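Local coordinates for 361aa long hypothetical D-aminopeptidase (PDB 2DRH), which is of unproven function but probably acts as an aminopeptidase, at residues A[62-66]-A[92-96]; A[107-113]-A[151-155]. Residues are numbered along the deposited sequence.

Contact 1 (A[62-66]-A[92-96]); sequences IYKEK and IETPI
Residues 62-64 have helical backbone angles (phi/psi near -70/-35) without the hydrogen bonds of a helix and open into extended backbone at E65 and K66, the start of strand 65-73. Against them lies 92-96, an extended connection interrupted at E93 (-127/20). The chains come closest at Y63 and E93, whose CA atoms are 4.2 Å apart, and the backbones touch through carbon: I62 O receives a CA-H...O contact from E93 CA at 3.4 Å, while E93 O lies 3.1 Å from Y63 CA. The polar link is between side chains. K66, with chi1 m, brings NZ to 2.7 Å from Y63 O, a hydrogen bond within its own segment, and to 2.9 Å from E93 OE1, a salt bridge whose hydrogen bond is weak and whose OE1 is less surely placed; NZ also hydrogen-bonds H292 ND1. E93 (chi1 p, chi2 t) has OE2 satisfied by the backbone N of N130 and set at the edge of the Y63 ring, 3.5 Å from CE1. The Y63 hydroxyl bonds to S128 O, and T94 OG1 is hydrogen-bonded with L132 N. On the apolar flank I62 (m, t) points toward 92-96, with CG2 3.4 Å from T94 N and CD1 3.8 Å from P95 CD. This is buried packing between the entry to strand 65-73 and the connection from strand 91-92 to strand 96-100. At I92 the connection joins the antiparallel pairing of strands 65-73 and 91-92, through V67; I92 also packs on L86 of helix 83-89, while T94 and P95 reach I115 and L111 of helix 104-118.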
loop_
_atom_site.group_PDB
_atom_site.type_symbol
_atom_site.label_atom_id
_atom_site.label_comp_id
_atom_site.label_asym_id
_atom_site.label_seq_id
_atom_site.Cartn_x
_atom_site.Cartn_y
_atom_site.Cartn_z
ATOM N N ILE A 62 28.069 -2.904 -2.199
ATOM C CA ILE A 62 26.681 -2.471 -2.041
ATOM C C ILE A 62 25.968 -3.076 -0.830
ATOM O O ILE A 62 25.104 -2.439 -0.235
ATOM C CB ILE A 62 25.886 -2.769 -3.327
ATOM C CG1 ILE A 62 26.673 -2.246 -4.531
ATOM C CG2 ILE A 62 24.530 -2.082 -3.278
ATOM C CD1 ILE A 62 26.128 -2.680 -5.864
ATOM N N TYR A 63 26.335 -4.294 -0.457
ATOM C CA TYR A 63 25.722 -4.946 0.700
ATOM C C TYR A 63 26.157 -4.331 2.040
ATOM O O TYR A 63 25.333 -4.103 2.938
ATOM C CB TYR A 63 26.076 -6.432 0.699
ATOM C CG TYR A 63 25.458 -7.210 1.835
ATOM C CD1 TYR A 63 24.095 -7.524 1.832
ATOM C CD2 TYR A 63 26.234 -7.647 2.903
ATOM C CE1 TYR A 63 23.525 -8.262 2.870
ATOM C CE2 TYR A 63 25.673 -8.388 3.946
ATOM C CZ TYR A 63 24.316 -8.694 3.919
ATOM O OH TYR A 63 23.773 -9.456 4.929
ATOM N N LYS A 64 27.458 -4.079 2.183
ATOM C CA LYS A 64 27.983 -3.499 3.415
ATOM C C LYS A 64 27.703 -2.006 3.454
ATOM O O LYS A 64 27.570 -1.420 4.527
ATOM C CB LYS A 64 29.487 -3.780 3.535
ATOM C CG LYS A 64 29.800 -5.263 3.662
ATOM C CD LYS A 64 29.186 -5.844 4.930
ATOM C CE LYS A 64 29.283 -7.366 4.957
ATOM N NZ LYS A 64 30.676 -7.852 4.744
ATOM N N GLU A 65 27.622 -1.390 2.280
ATOM C CA GLU A 65 27.312 0.030 2.194
ATOM C C GLU A 65 26.102 0.186 1.294
ATOM O O GLU A 65 26.217 0.320 0.073
ATOM C CB GLU A 65 28.508 0.829 1.660
ATOM C CG GLU A 65 29.648 0.871 2.659
ATOM C CD GLU A 65 30.674 1.934 2.345
ATOM O OE1 GLU A 65 31.298 1.853 1.265
ATOM O OE2 GLU A 65 30.851 2.846 3.188
ATOM N N LYS A 66 24.936 0.158 1.929
ATOM C CA LYS A 66 23.648 0.256 1.244
ATOM C C LYS A 66 23.261 1.686 0.860
ATOM O O LYS A 66 23.794 2.663 1.402
ATOM C CB LYS A 66 22.566 -0.332 2.154
ATOM C CG LYS A 66 22.799 -1.778 2.573
ATOM C CD LYS A 66 22.224 -2.024 3.961
ATOM C CE LYS A 66 21.814 -3.467 4.187
ATOM N NZ LYS A 66 22.883 -4.465 3.897
ATOM N N ILE A 92 18.742 -0.626 -0.794
ATOM C CA ILE A 92 19.165 -1.538 -1.856
ATOM C C ILE A 92 20.561 -1.980 -1.426
ATOM O O ILE A 92 21.408 -1.137 -1.112
ATOM C CB ILE A 92 19.218 -0.837 -3.231
ATOM C CG1 ILE A 92 17.797 -0.698 -3.793
ATOM C CG2 ILE A 92 20.093 -1.628 -4.193
ATOM C CD1 ILE A 92 17.730 -0.079 -5.172
ATOM N N GLU A 93 20.796 -3.292 -1.400
ATOM C CA GLU A 93 22.071 -3.831 -0.930
ATOM C C GLU A 93 22.754 -4.773 -1.898
ATOM O O GLU A 93 23.613 -5.569 -1.505
ATOM C CB GLU A 93 21.854 -4.560 0.399
ATOM C CG GLU A 93 20.721 -5.582 0.361
ATOM C CD GLU A 93 20.514 -6.292 1.689
ATOM O OE1 GLU A 93 20.508 -5.612 2.744
ATOM O OE2 GLU A 93 20.340 -7.529 1.675
ATOM N N THR A 94 22.372 -4.678 -3.164
ATOM C CA THR A 94 22.935 -5.531 -4.183
ATOM C C THR A 94 22.887 -4.793 -5.496
ATOM O O THR A 94 22.155 -3.812 -5.635
ATOM C CB THR A 94 22.092 -6.817 -4.366
ATOM O OG1 THR A 94 20.818 -6.468 -4.936
ATOM C CG2 THR A 94 21.869 -7.527 -3.018
ATOM N N PRO A 95 23.702 -5.221 -6.471
ATOM C CA PRO A 95 23.616 -4.507 -7.742
ATOM C C PRO A 95 22.232 -4.852 -8.304
ATOM O O PRO A 95 21.639 -5.867 -7.923
ATOM C CB PRO A 95 24.767 -5.098 -8.564
ATOM C CG PRO A 95 25.020 -6.420 -7.945
ATOM C CD PRO A 95 24.826 -6.169 -6.466
ATOM N N ILE A 96 21.719 -4.004 -9.189
ATOM C CA ILE A 96 20.400 -4.204 -9.773
ATOM C C ILE A 96 20.525 -4.963 -11.080
ATOM O O ILE A 96 21.252 -4.555 -11.973
ATOM C CB ILE A 96 19.719 -2.857 -10.022
ATOM C CG1 ILE A 96 19.820 -2.001 -8.757
ATOM C CG2 ILE A 96 18.257 -3.077 -10.423
ATOM C CD1 ILE A 96 19.314 -0.585 -8.926
#

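Contact 2 (A[107-113]-A[151-155]); sequences AVEGLLD and REHVV
Two helices, 104-118 and 151-160, pack closely here beside the sheet containing strand 96-100. Their segments 107-113 and 151-155 have axes 7.3 Å apart at closest, crossing at -49° with both chains running in broadly the same direction. Such closeness depends on G110: its CA is 4.0 Å from R151 CA and gives a CA-H...O contact to R151 O at 3.5 Å, where a CB would collide with R151 O and V154. V154 (chi1 t) packs alongside, CG2 lying 3.7 Å from A107 CA and CG1 3.5 Å from L111 N. V155 CG2 closes over G110 O at 3.7 Å and D113 CB at 4.1 Å. At the outer edge R151 (chi1 p, chi2 t) lays its guanidinium across E109, whose CB is 4.0 Å from CZ, and forms a two-pronged salt bridge with D113: NH2 to OD1 at 2.7 Å and NE to OD2 at 2.8 Å. A water accepts from R151 NH1 (3.2 Å) and donates to E109 OE2 (3.3 Å). Both acids also serve the subunit interface: R147 of the second subunit forms salt bridges with D113 and E109, and T106 of that subunit hydrogen-bonds to E109 OE2. To this protein's R151-D113 bridge, beside the second subunit, is joined an arrangement typical of close helix crossings permitted by glycine.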
loop_
_atom_site.group_PDB
_atom_site.type_symbol
_atom_site.label_atom_id
_atom_site.label_comp_id
_atom_site.label_asym_id
_atom_site.label_seq_id
_atom_site.Cartn_x
_atom_site.Cartn_y
_atom_site.Cartn_z
ATOM N N ALA A 107 19.090 -15.423 -12.679
ATOM C CA ALA A 107 19.671 -14.139 -12.310
ATOM C C ALA A 107 19.957 -14.106 -10.818
ATOM O O ALA A 107 21.010 -13.641 -10.390
ATOM C CB ALA A 107 18.724 -13.004 -12.696
ATOM N N VAL A 108 19.011 -14.597 -10.027
ATOM C CA VAL A 108 19.189 -14.649 -8.585
ATOM C C VAL A 108 20.391 -15.542 -8.257
ATOM O O VAL A 108 21.239 -15.190 -7.427
ATOM C CB VAL A 108 17.924 -15.206 -7.893
ATOM C CG1 VAL A 108 18.240 -15.633 -6.457
ATOM C CG2 VAL A 108 16.834 -14.145 -7.896
ATOM N N GLU A 109 20.468 -16.694 -8.912
ATOM C CA GLU A 109 21.574 -17.611 -8.672
ATOM C C GLU A 109 22.913 -16.923 -8.951
ATOM O O GLU A 109 23.820 -16.966 -8.125
ATOM C CB GLU A 109 21.432 -18.848 -9.554
ATOM C CG GLU A 109 20.241 -19.733 -9.206
ATOM C CD GLU A 109 20.486 -20.597 -7.980
ATOM O OE1 GLU A 109 20.940 -20.060 -6.950
ATOM O OE2 GLU A 109 20.211 -21.815 -8.043
ATOM N N GLY A 110 23.023 -16.288 -10.116
ATOM C CA GLY A 110 24.256 -15.611 -10.480
ATOM C C GLY A 110 24.584 -14.451 -9.567
ATOM O O GLY A 110 25.727 -14.277 -9.144
ATOM N N LEU A 111 23.574 -13.642 -9.268
ATOM C CA LEU A 111 23.748 -12.499 -8.390
ATOM C C LEU A 111 24.289 -12.973 -7.042
ATOM O O LEU A 111 25.226 -12.382 -6.486
ATOM C CB LEU A 111 22.408 -11.780 -8.205
ATOM C CG LEU A 111 22.389 -10.568 -7.278
ATOM C CD1 LEU A 111 23.501 -9.592 -7.669
ATOM C CD2 LEU A 111 21.029 -9.898 -7.359
ATOM N N LEU A 112 23.698 -14.034 -6.507
ATOM C CA LEU A 112 24.162 -14.565 -5.232
ATOM C C LEU A 112 25.604 -15.052 -5.367
ATOM O O LEU A 112 26.382 -14.959 -4.416
ATOM C CB LEU A 112 23.269 -15.712 -4.757
ATOM C CG LEU A 112 21.883 -15.332 -4.231
ATOM C CD1 LEU A 112 21.140 -16.589 -3.815
ATOM C CD2 LEU A 112 22.020 -14.382 -3.047
ATOM N N ASP A 113 25.960 -15.574 -6.539
ATOM C CA ASP A 113 27.325 -16.043 -6.747
ATOM C C ASP A 113 28.278 -14.882 -6.469
ATOM O O ASP A 113 29.266 -15.026 -5.745
ATOM C CB ASP A 113 27.542 -16.516 -8.188
ATOM C CG ASP A 113 26.913 -17.871 -8.474
ATOM O OD1 ASP A 113 26.616 -18.620 -7.520
ATOM O OD2 ASP A 113 26.737 -18.187 -9.670
ATOM N N ARG A 151 24.070 -18.213 -15.168
ATOM C CA ARG A 151 24.485 -17.549 -13.950
ATOM C C ARG A 151 25.776 -16.747 -14.127
ATOM O O ARG A 151 25.881 -15.640 -13.606
ATOM C CB ARG A 151 24.631 -18.571 -12.814
ATOM C CG ARG A 151 25.551 -19.747 -13.097
ATOM C CD ARG A 151 25.285 -20.869 -12.103
ATOM N NE ARG A 151 25.376 -20.408 -10.719
ATOM C CZ ARG A 151 24.796 -21.019 -9.690
ATOM N NH1 ARG A 151 24.077 -22.122 -9.887
ATOM N NH2 ARG A 151 24.933 -20.527 -8.463
ATOM N N GLU A 152 26.740 -17.282 -14.875
ATOM C CA GLU A 152 28.008 -16.576 -15.089
ATOM C C GLU A 152 27.778 -15.255 -15.807
ATOM O O GLU A 152 28.557 -14.310 -15.645
ATOM C CB GLU A 152 28.993 -17.391 -15.936
ATOM C CG GLU A 152 29.132 -18.848 -15.591
ATOM C CD GLU A 152 28.093 -19.699 -16.288
ATOM O OE1 GLU A 152 26.917 -19.661 -15.879
ATOM O OE2 GLU A 152 28.451 -20.396 -17.261
ATOM N N HIS A 153 26.724 -15.203 -16.619
ATOM C CA HIS A 153 26.402 -13.990 -17.369
ATOM C C HIS A 153 26.113 -12.839 -16.414
ATOM O O HIS A 153 26.442 -11.686 -16.698
ATOM C CB HIS A 153 25.196 -14.238 -18.284
ATOM C CG HIS A 153 25.472 -15.209 -19.391
ATOM N ND1 HIS A 153 24.470 -15.877 -20.063
ATOM C CD2 HIS A 153 26.638 -15.622 -19.947
ATOM C CE1 HIS A 153 25.006 -16.660 -20.983
ATOM N NE2 HIS A 153 26.320 -16.523 -20.934
ATOM N N VAL A 154 25.515 -13.164 -15.273
ATOM C CA VAL A 154 25.183 -12.161 -14.273
ATOM C C VAL A 154 26.448 -11.595 -13.629
ATOM O O VAL A 154 26.563 -10.386 -13.428
ATOM C CB VAL A 154 24.280 -12.745 -13.170
ATOM C CG1 VAL A 154 23.953 -11.661 -12.142
ATOM C CG2 VAL A 154 23.003 -13.300 -13.787
ATOM N N VAL A 155 27.389 -12.470 -13.298
ATOM C CA VAL A 155 28.638 -12.032 -12.695
ATOM C C VAL A 155 29.426 -11.192 -13.702
ATOM O O VAL A 155 30.026 -10.179 -13.342
ATOM C CB VAL A 155 29.502 -13.237 -12.250
ATOM C CG1 VAL A 155 30.842 -12.742 -11.689
ATOM C CG2 VAL A 155 28.753 -14.055 -11.187
HETATM O O HOH W 1 22.962 -23.387 -7.185
#

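Contact 1 closes before contact 2 opens along the chain, and strand 96-100 leads from the end of one to helix 104-118 of the other. Their centres lie about 15 Å apart, on the same side of the chain's centre, yet they touch directly: P95 CG is 3.5 Å from L111 CD1, and T94 OG1 is 4.2 Å from L111 CD2. L111 thus puts CD1 and CD2 against P95 and T94, while its N and CB meet V154 CG1 in the helix crossing. I97 joins the packing from strand 96-100, meeting A107, L111 and V154. Contact 1 is internal to the subunit, whereas contact 2 borders the second subunit.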